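Local coordinates for thermoresistant glucokinase (Janibacter sp. HTCC2649, PDB 4EUN), which probably phosphorylates gluconate at the expense of ATP, as a gluconokinase-like enzyme of the P-loop kinase family, at residues Arg30-Met35 / Thr189-Ala194. Sequence-based numbering, arbitrary orientation.
Sequences RHVVVM and TWLDIA
The carbonyl oxygen of Leu191, at the last turn of helix 180-191, is gripped by both terminal nitrogens of Arg30. NH1 and NH2 of Arg30 each sit 3.0 Å from Leu191 O, an end-on grip with the oxygen close to the guanidinium plane. The two bonds differ: NH2 lies in the carbonyl plane on a lone pair, whereas NH1 stands 24° off that plane, and both are bent, near 140°, as a fork shared by one atom must be. Arg30 gets there by curling, with chi2 and chi3 both near -60°. Over one face of its guanidinium lies the end of Ile193, whose CD1 is 3.8 Å from Arg30 CZ and also meets CB and CG of the arginine. A water at the guanidinium edge takes a bond from NH1 of Arg30 (2.9 Å) and another from the backbone N of Ala194. Asp192 adopts positive phi where the helix ends, and the chain then leaves the helix and runs on past the arginine. Deeper in, Val32 CG2 and Leu191 CD2 meet tip to tip at 3.7 Å, joining the central strand 31-35 of the parallel sheet to the C-terminal helix; Val49 of helix 42-53 also packs on Leu191. Because Arg30 NH2 also forms a salt bridge with Asp127 on the adjacent strand, the guanidinium is probably held firmly in orientation, and its positive charge would offset the partial negative charge at the helix C-terminus.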
loop_
_atom_site.group_PDB
_atom_site.type_symbol
_atom_site.label_atom_id
_atom_site.label_comp_id
_atom_site.label_asym_id
_atom_site.label_seq_id
_atom_site.Cartn_x
_atom_site.Cartn_y
_atom_site.Cartn_z
ATOM N N ARG A 30 1.487 -14.624 -10.494
ATOM C CA ARG A 30 2.149 -13.497 -11.139
ATOM C C ARG A 30 2.631 -12.536 -10.080
ATOM O O ARG A 30 2.002 -12.385 -9.024
ATOM C CB ARG A 30 1.186 -12.771 -12.076
ATOM C CG ARG A 30 0.642 -13.633 -13.201
ATOM C CD ARG A 30 1.747 -14.069 -14.151
ATOM N NE ARG A 30 2.391 -12.917 -14.780
ATOM C CZ ARG A 30 1.938 -12.308 -15.873
ATOM N NH1 ARG A 30 0.833 -12.731 -16.467
ATOM N NH2 ARG A 30 2.589 -11.265 -16.368
ATOM N N HIS A 31 3.749 -11.873 -10.359
ATOM C CA HIS A 31 4.346 -10.974 -9.392
ATOM C C HIS A 31 4.899 -9.767 -10.108
ATOM O O HIS A 31 5.803 -9.884 -10.932
ATOM C CB HIS A 31 5.409 -11.721 -8.579
ATOM C CG HIS A 31 4.871 -12.982 -7.983
ATOM N ND1 HIS A 31 4.159 -12.990 -6.803
ATOM C CD2 HIS A 31 4.848 -14.254 -8.446
ATOM C CE1 HIS A 31 3.741 -14.222 -6.555
ATOM N NE2 HIS A 31 4.147 -15.004 -7.532
ATOM N N VAL A 32 4.317 -8.615 -9.799
ATOM C CA VAL A 32 4.604 -7.382 -10.522
ATOM C C VAL A 32 5.259 -6.407 -9.568
ATOM O O VAL A 32 4.872 -6.310 -8.410
ATOM C CB VAL A 32 3.299 -6.761 -11.086
ATOM C CG1 VAL A 32 3.596 -5.494 -11.886
ATOM C CG2 VAL A 32 2.558 -7.775 -11.954
ATOM N N VAL A 33 6.268 -5.691 -10.059
ATOM C CA VAL A 33 6.887 -4.616 -9.297
ATOM C C VAL A 33 6.752 -3.326 -10.087
ATOM O O VAL A 33 7.174 -3.269 -11.241
ATOM C CB VAL A 33 8.390 -4.896 -9.012
ATOM C CG1 VAL A 33 9.050 -3.679 -8.369
ATOM C CG2 VAL A 33 8.528 -6.119 -8.104
ATOM N N VAL A 34 6.150 -2.309 -9.470
ATOM C CA VAL A 34 6.081 -0.982 -10.074
ATOM C C VAL A 34 7.234 -0.213 -9.478
ATOM O O VAL A 34 7.267 0.043 -8.284
ATOM C CB VAL A 34 4.761 -0.253 -9.755
ATOM C CG1 VAL A 34 4.699 1.072 -10.522
ATOM C CG2 VAL A 34 3.559 -1.149 -10.122
ATOM N N MET A 35 8.163 0.190 -10.334
ATOM C CA MET A 35 9.396 0.798 -9.885
ATOM C C MET A 35 9.443 2.231 -10.396
ATOM O O MET A 35 9.110 2.494 -11.536
ATOM C CB MET A 35 10.573 -0.028 -10.413
ATOM C CG MET A 35 11.865 0.724 -10.559
ATOM S SD MET A 35 13.186 -0.331 -11.190
ATOM C CE MET A 35 12.703 -0.615 -12.896
ATOM N N THR A 189 -2.625 -4.470 -20.500
ATOM C CA THR A 189 -2.500 -5.108 -21.806
ATOM C C THR A 189 -1.197 -5.893 -21.868
ATOM O O THR A 189 -1.167 -7.038 -22.319
ATOM C CB THR A 189 -2.537 -4.076 -22.956
ATOM O OG1 THR A 189 -3.814 -3.425 -22.981
ATOM C CG2 THR A 189 -2.314 -4.761 -24.291
ATOM N N TRP A 190 -0.117 -5.277 -21.401
ATOM C CA TRP A 190 1.178 -5.931 -21.429
ATOM C C TRP A 190 1.270 -7.125 -20.465
ATOM O O TRP A 190 1.730 -8.202 -20.849
ATOM C CB TRP A 190 2.295 -4.927 -21.149
ATOM C CG TRP A 190 3.621 -5.580 -21.181
ATOM C CD1 TRP A 190 4.288 -6.026 -22.286
ATOM C CD2 TRP A 190 4.442 -5.896 -20.056
ATOM N NE1 TRP A 190 5.480 -6.597 -21.914
ATOM C CE2 TRP A 190 5.602 -6.525 -20.552
ATOM C CE3 TRP A 190 4.311 -5.708 -18.678
ATOM C CZ2 TRP A 190 6.627 -6.966 -19.712
ATOM C CZ3 TRP A 190 5.327 -6.140 -17.848
ATOM C CH2 TRP A 190 6.468 -6.767 -18.366
ATOM N N LEU A 191 0.837 -6.926 -19.223
ATOM C CA LEU A 191 0.925 -7.965 -18.199
ATOM C C LEU A 191 0.123 -9.204 -18.571
ATOM O O LEU A 191 0.520 -10.328 -18.259
ATOM C CB LEU A 191 0.430 -7.430 -16.851
ATOM C CG LEU A 191 1.344 -6.441 -16.131
ATOM C CD1 LEU A 191 0.617 -5.796 -14.970
ATOM C CD2 LEU A 191 2.582 -7.166 -15.638
ATOM N N ASP A 192 -1.015 -8.983 -19.227
ATOM C CA ASP A 192 -1.925 -10.050 -19.630
ATOM C C ASP A 192 -2.166 -11.052 -18.503
ATOM O O ASP A 192 -1.988 -12.258 -18.675
ATOM C CB ASP A 192 -1.411 -10.758 -20.883
ATOM C CG ASP A 192 -2.453 -11.668 -21.500
ATOM O OD1 ASP A 192 -3.659 -11.434 -21.272
ATOM O OD2 ASP A 192 -2.065 -12.619 -22.206
ATOM N N ILE A 193 -2.552 -10.535 -17.342
ATOM C CA ILE A 193 -2.824 -11.373 -16.186
ATOM C C ILE A 193 -4.007 -12.259 -16.516
ATOM O O ILE A 193 -5.048 -11.771 -16.950
ATOM C CB ILE A 193 -3.166 -10.529 -14.942
ATOM C CG1 ILE A 193 -2.045 -9.527 -14.632
ATOM C CG2 ILE A 193 -3.439 -11.433 -13.754
ATOM C CD1 ILE A 193 -0.758 -10.165 -14.163
ATOM N N ALA A 194 -3.839 -13.564 -16.333
ATOM C CA ALA A 194 -4.912 -14.507 -16.631
ATOM C C ALA A 194 -6.081 -14.229 -15.699
ATOM O O ALA A 194 -5.879 -14.013 -14.504
ATOM C CB ALA A 194 -4.429 -15.938 -16.478
HETATM O O HOH W 1 -1.066 -14.878 -15.950
#